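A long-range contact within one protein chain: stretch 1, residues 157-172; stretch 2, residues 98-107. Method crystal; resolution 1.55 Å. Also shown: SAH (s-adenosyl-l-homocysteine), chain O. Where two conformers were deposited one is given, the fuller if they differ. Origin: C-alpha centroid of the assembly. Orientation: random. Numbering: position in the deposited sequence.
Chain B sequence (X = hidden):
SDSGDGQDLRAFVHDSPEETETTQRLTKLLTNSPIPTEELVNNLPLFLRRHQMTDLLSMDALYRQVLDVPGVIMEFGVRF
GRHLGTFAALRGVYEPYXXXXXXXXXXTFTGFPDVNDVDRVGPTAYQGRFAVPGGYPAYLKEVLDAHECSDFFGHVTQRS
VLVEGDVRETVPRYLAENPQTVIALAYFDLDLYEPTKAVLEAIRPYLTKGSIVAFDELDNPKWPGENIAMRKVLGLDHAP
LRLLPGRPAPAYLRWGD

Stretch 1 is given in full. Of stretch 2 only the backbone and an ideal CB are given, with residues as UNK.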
# COMPACT_ATOMS: atom_id res chain seq x y z
N THR B 157 29.11 15.27 28.17
CA THR B 157 30.33 15.40 27.36
C THR B 157 30.61 14.14 26.54
O THR B 157 29.89 13.09 26.69
CB THR B 157 31.56 15.74 28.26
OG1 THR B 157 31.78 14.68 29.21
CG2 THR B 157 31.35 17.10 29.00
N GLN B 158 31.65 14.20 25.70
CA GLN B 158 32.06 13.05 24.89
C GLN B 158 30.99 12.59 23.92
O GLN B 158 31.02 11.43 23.48
CB GLN B 158 32.55 11.84 25.71
CG GLN B 158 33.87 12.08 26.43
CD GLN B 158 35.07 12.16 25.50
OE1 GLN B 158 35.58 11.15 25.01
NE2 GLN B 158 35.56 13.37 25.30
N ARG B 159 30.07 13.47 23.57
CA ARG B 159 29.13 13.13 22.51
C ARG B 159 29.71 13.33 21.10
O ARG B 159 29.16 12.78 20.15
CB ARG B 159 27.79 13.87 22.72
CG ARG B 159 27.02 13.34 24.02
CD ARG B 159 25.67 14.00 24.23
NE ARG B 159 25.84 15.46 24.30
CZ ARG B 159 25.52 16.31 23.32
NH1 ARG B 159 24.96 15.87 22.18
NH2 ARG B 159 25.76 17.61 23.48
N SER B 160 30.81 14.09 20.98
CA SER B 160 31.60 14.15 19.75
C SER B 160 33.06 13.88 20.09
O SER B 160 33.66 14.59 20.95
CB SER B 160 31.53 15.54 19.09
OG SER B 160 30.22 15.86 18.67
N VAL B 161 33.64 12.85 19.46
CA VAL B 161 34.96 12.45 19.84
C VAL B 161 35.81 12.39 18.58
O VAL B 161 35.43 11.76 17.58
CB VAL B 161 34.89 11.04 20.44
CG1 VAL B 161 36.29 10.47 20.65
CG2 VAL B 161 34.11 11.11 21.77
N LEU B 162 36.95 13.06 18.60
CA LEU B 162 37.91 12.94 17.53
C LEU B 162 39.02 11.99 17.98
O LEU B 162 39.66 12.19 19.04
CB LEU B 162 38.50 14.31 17.23
CG LEU B 162 37.45 15.31 16.78
CD1 LEU B 162 38.16 16.66 16.52
CD2 LEU B 162 36.64 14.87 15.54
N VAL B 163 39.27 10.98 17.17
CA VAL B 163 40.28 9.99 17.54
C VAL B 163 41.44 10.12 16.56
O VAL B 163 41.27 9.86 15.36
CB VAL B 163 39.72 8.57 17.53
CG1 VAL B 163 40.80 7.58 17.97
CG2 VAL B 163 38.50 8.47 18.45
N GLU B 164 42.58 10.53 17.07
CA GLU B 164 43.74 10.86 16.17
C GLU B 164 44.69 9.69 16.07
O GLU B 164 45.12 9.14 17.11
CB GLU B 164 44.53 12.06 16.71
CG GLU B 164 43.64 13.27 16.96
CD GLU B 164 44.42 14.44 17.53
OE1 GLU B 164 45.53 14.75 16.98
OE2 GLU B 164 43.88 15.08 18.51
N GLY B 165 45.03 9.34 14.83
CA GLY B 165 46.03 8.32 14.53
C GLY B 165 45.60 7.40 13.40
O GLY B 165 44.59 7.64 12.72
N ASP B 166 46.38 6.34 13.17
CA ASP B 166 46.09 5.39 12.09
C ASP B 166 44.97 4.47 12.52
O ASP B 166 45.08 3.82 13.56
CB ASP B 166 47.37 4.62 11.85
CG ASP B 166 47.29 3.72 10.67
OD1 ASP B 166 46.21 3.25 10.29
OD2 ASP B 166 48.34 3.53 10.06
N VAL B 167 43.88 4.43 11.73
CA VAL B 167 42.69 3.59 12.06
C VAL B 167 43.01 2.14 12.28
O VAL B 167 42.27 1.44 13.00
CB VAL B 167 41.52 3.71 11.03
CG1 VAL B 167 40.89 5.15 11.06
CG2 VAL B 167 41.95 3.31 9.63
N ARG B 168 44.08 1.64 11.68
CA ARG B 168 44.47 0.24 11.91
C ARG B 168 44.70 -0.04 13.39
O ARG B 168 44.46 -1.16 13.89
CB ARG B 168 45.71 -0.14 11.09
CG ARG B 168 45.38 -0.15 9.61
CD ARG B 168 46.59 -0.35 8.72
NE ARG B 168 47.27 0.92 8.57
CZ ARG B 168 48.08 1.22 7.56
NH1 ARG B 168 48.30 0.35 6.57
NH2 ARG B 168 48.64 2.39 7.55
N GLU B 169 45.14 1.00 14.11
CA GLU B 169 45.36 0.89 15.58
C GLU B 169 44.21 1.49 16.38
O GLU B 169 43.77 0.94 17.43
CB GLU B 169 46.69 1.55 15.96
CG GLU B 169 47.92 0.71 15.62
CD GLU B 169 48.22 0.47 14.09
OE1 GLU B 169 48.49 1.42 13.31
OE2 GLU B 169 48.24 -0.72 13.69
N THR B 170 43.75 2.67 15.94
CA THR B 170 42.86 3.46 16.80
C THR B 170 41.44 2.92 16.78
O THR B 170 40.72 3.12 17.74
CB THR B 170 42.82 4.92 16.38
OG1 THR B 170 42.31 5.01 15.06
CG2 THR B 170 44.21 5.56 16.43
N VAL B 171 40.99 2.26 15.69
CA VAL B 171 39.61 1.74 15.66
C VAL B 171 39.45 0.52 16.56
O VAL B 171 38.59 0.49 17.41
CB VAL B 171 39.05 1.53 14.20
CG1 VAL B 171 37.68 0.76 14.24
CG2 VAL B 171 38.86 2.92 13.54
N PRO B 172 40.38 -0.48 16.46
CA PRO B 172 40.33 -1.59 17.45
C PRO B 172 40.47 -1.09 18.90
O PRO B 172 39.78 -1.62 19.78
CB PRO B 172 41.56 -2.43 17.04
CG PRO B 172 41.57 -2.24 15.50
CD PRO B 172 41.33 -0.76 15.37
N UNK B 98 18.52 12.24 22.55
CA UNK B 98 19.38 11.05 22.49
C UNK B 98 20.86 11.37 22.79
O UNK B 98 21.62 11.70 21.86
CB UNK B 98 19.27 10.40 21.11
N UNK B 99 21.25 11.29 24.09
CA UNK B 99 22.62 11.60 24.49
C UNK B 99 23.55 10.43 24.18
O UNK B 99 24.76 10.55 24.33
CB UNK B 99 22.68 11.94 25.98
N UNK B 100 23.00 9.31 23.72
CA UNK B 100 23.86 8.16 23.37
C UNK B 100 24.33 8.14 21.92
O UNK B 100 25.19 7.32 21.57
CB UNK B 100 23.11 6.86 23.66
N UNK B 101 23.78 9.03 21.10
CA UNK B 101 24.15 9.07 19.70
C UNK B 101 25.48 9.80 19.58
O UNK B 101 25.52 10.97 19.22
CB UNK B 101 23.07 9.75 18.86
N UNK B 102 26.56 9.13 19.93
CA UNK B 102 27.90 9.67 19.81
C UNK B 102 28.30 9.78 18.34
O UNK B 102 27.97 8.91 17.52
CB UNK B 102 28.90 8.80 20.58
N UNK B 103 29.07 10.83 18.02
CA UNK B 103 29.69 11.00 16.70
C UNK B 103 31.18 10.85 16.88
O UNK B 103 31.77 11.56 17.67
CB UNK B 103 29.34 12.35 16.07
N UNK B 104 31.79 9.89 16.18
CA UNK B 104 33.21 9.56 16.41
C UNK B 104 33.91 9.69 15.07
O UNK B 104 33.53 9.02 14.09
CB UNK B 104 33.39 8.16 17.00
N UNK B 105 34.88 10.59 15.00
CA UNK B 105 35.62 10.81 13.75
C UNK B 105 37.06 10.36 13.91
O UNK B 105 37.74 10.73 14.83
CB UNK B 105 35.57 12.28 13.34
N UNK B 106 37.51 9.51 12.99
CA UNK B 106 38.88 8.97 13.05
C UNK B 106 39.69 9.50 11.88
O UNK B 106 39.25 9.44 10.72
CB UNK B 106 38.87 7.44 13.04
N UNK B 107 40.90 9.98 12.15
CA UNK B 107 41.80 10.38 11.08
C UNK B 107 43.19 10.48 11.68
O UNK B 107 43.33 10.66 12.90
CB UNK B 107 41.37 11.70 10.44
N SAH O . 35.28 13.00 4.92
CA SAH O . 36.13 14.15 4.45
CB SAH O . 37.18 13.73 3.42
CG SAH O . 38.22 12.77 4.02
SD SAH O . 39.66 12.72 2.96
C SAH O . 35.18 15.16 3.81
O SAH O . 35.63 16.26 3.36
OXT SAH O . 33.96 14.98 3.83
C5' SAH O . 40.43 11.15 3.40
C4' SAH O . 40.94 11.08 4.88
O4' SAH O . 41.26 9.72 5.19
C3' SAH O . 42.25 11.88 5.01
O3' SAH O . 42.08 12.97 5.94
C2' SAH O . 43.24 10.82 5.47
O2' SAH O . 44.23 11.28 6.41
C1' SAH O . 42.31 9.76 6.11
N9 SAH O . 42.95 8.42 6.16
C8 SAH O . 43.32 7.63 5.12
N7 SAH O . 43.92 6.54 5.66
C5 SAH O . 43.94 6.63 7.01
C6 SAH O . 44.43 5.79 8.10
N6 SAH O . 45.10 4.64 7.83
N1 SAH O . 44.22 6.25 9.36
C2 SAH O . 43.56 7.42 9.61
N3 SAH O . 43.15 8.28 8.66
C4 SAH O . 43.27 7.86 7.35

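Positions 98 to 101 form a type I beta turn leading into a strand, 103-107, that runs parallel to strand 160-164. Position 98 has phi/psi of -112/90, and its CB has nothing of stretch 1 within 5.5 Å, so polar or apolar residues would do. It is Asn98, whose OD1 accepts from the backbone N of position 100 at 2.9 Å, tying the turn together. At position 99, phi of -79° in the second place of the turn admits proline among many residues, and the ideal CB lies 4.0 Å from Arg159 CD, favouring a compact apolar group. Pro99 fits: its CB packs 4.2 Å from Arg159 CD. Position 100 points away and is unconstrained by stretch 1; it is Leu100. Position 101 points sideways with no near neighbour, leaving its type open; it is Arg101, whose side chain leads away to partners elsewhere in the structure.

At position 102 the CB points sideways, 4.0 Å from Arg159 O and 4.5 Å from Gln158 O. With carbonyls at hand, a long donor such as arginine, lysine or glutamine would suit. Arg102 reaches back: NE gives a weak hydrogen bond to Gln158 O (2.8 Å, 124° at the hydrogen), CD lies 4.0 Å from Val161 CG2, and NH2 donates to a water (3.0 Å from NH2) that in turn donates to Thr157 O.

From 103 onward side chains alternate between sheet faces. Position 103 shares a face with Ser160, its CB 4.5 Å from Ser160 OG; phi/psi of -112/122 suits beta-branched residues, though others are possible. Ile103 places its CB 4.4 Å from that OG, while its N donates to Arg159 O (2.9 Å) and its O accepts from Val161 N (2.9 Å).

Position 104 turns to the face of Val161 and Val163, its CB 5.3 Å from Val163 CG2, so a modest aliphatic is apt. Val104 extends CG1 to 3.8 Å from Val163 CG2.

Position 105 faces the Leu162 side, where an ideal CB would sit just 3.6 Å from Leu162 CD2. Phi/psi of -113/127 does not demand glycine, but that proximity favours a small residue, glycine or alanine. Gly105 donates from N to Val161 O (2.9 Å) and accepts at O from Val163 N (2.8 Å).

Position 106 looks onto Val163 and the helix beginning at Val167; its CB is 3.6 Å from Val167 CG1 and 4.5 Å from Val171 CG2. A large apolar group is indicated, aliphatic or aromatic. Phe106 lays one ring face under Val171 CG2, 3.6 Å from the ring centroid and 17° off the normal, a CH-pi contact; Thr170 OG1 meets the ring edge, 3.6 Å from CD2.

Position 107 points to the Glu164 face, its CB 5.3 Å from Val163 O, but the ligand ribose offers two hydroxyls, inviting an acidic or amide side chain. Asp107 accepts from SAH O2' at OD1 (2.8 Å) and from SAH O3' at OD2 (2.7 Å).

Stretch 2, residues 98-107: NPLRRIVGFD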
# COMPACT_ATOMS: atom_id res chain seq x y z
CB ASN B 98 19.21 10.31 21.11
CG ASN B 98 20.04 9.09 21.05
OD1 ASN B 98 20.73 8.75 22.02
ND2 ASN B 98 19.93 8.34 19.96
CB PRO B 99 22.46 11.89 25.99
CG PRO B 99 21.35 10.90 26.43
CD PRO B 99 20.37 10.97 25.24
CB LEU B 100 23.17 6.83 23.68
CG LEU B 100 22.83 6.72 25.17
CD1 LEU B 100 22.25 5.29 25.44
CD2 LEU B 100 24.03 6.97 26.13
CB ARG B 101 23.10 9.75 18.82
CG ARG B 101 23.44 9.67 17.31
CD ARG B 101 23.11 8.33 16.72
NE ARG B 101 21.67 8.13 16.64
CZ ARG B 101 21.07 6.97 16.37
NH1 ARG B 101 21.76 5.83 16.17
NH2 ARG B 101 19.73 6.97 16.30
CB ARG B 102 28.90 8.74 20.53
CG ARG B 102 30.35 9.31 20.63
CD ARG B 102 31.21 8.42 21.57
NE ARG B 102 30.92 8.67 22.98
CZ ARG B 102 31.40 7.91 23.96
NH1 ARG B 102 32.12 6.82 23.65
NH2 ARG B 102 31.14 8.21 25.25
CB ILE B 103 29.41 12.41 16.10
CG1 ILE B 103 27.92 12.54 15.80
CG2 ILE B 103 30.26 12.62 14.82
CD1 ILE B 103 27.46 13.99 15.58
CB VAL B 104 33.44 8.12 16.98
CG1 VAL B 104 34.83 7.98 17.43
CG2 VAL B 104 32.43 7.88 18.14
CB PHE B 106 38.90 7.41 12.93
CG PHE B 106 38.16 6.68 14.01
CD1 PHE B 106 36.77 6.51 13.94
CD2 PHE B 106 38.86 6.09 15.07
CE1 PHE B 106 36.08 5.78 14.97
CE2 PHE B 106 38.17 5.39 16.09
CZ PHE B 106 36.80 5.25 16.04
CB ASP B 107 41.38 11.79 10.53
CG ASP B 107 41.81 12.02 9.11
OD1 ASP B 107 43.03 11.97 8.80
OD2 ASP B 107 40.93 12.27 8.28
O HOH W 1 22.59 13.91 21.63
O HOH W 2 29.40 10.40 26.38
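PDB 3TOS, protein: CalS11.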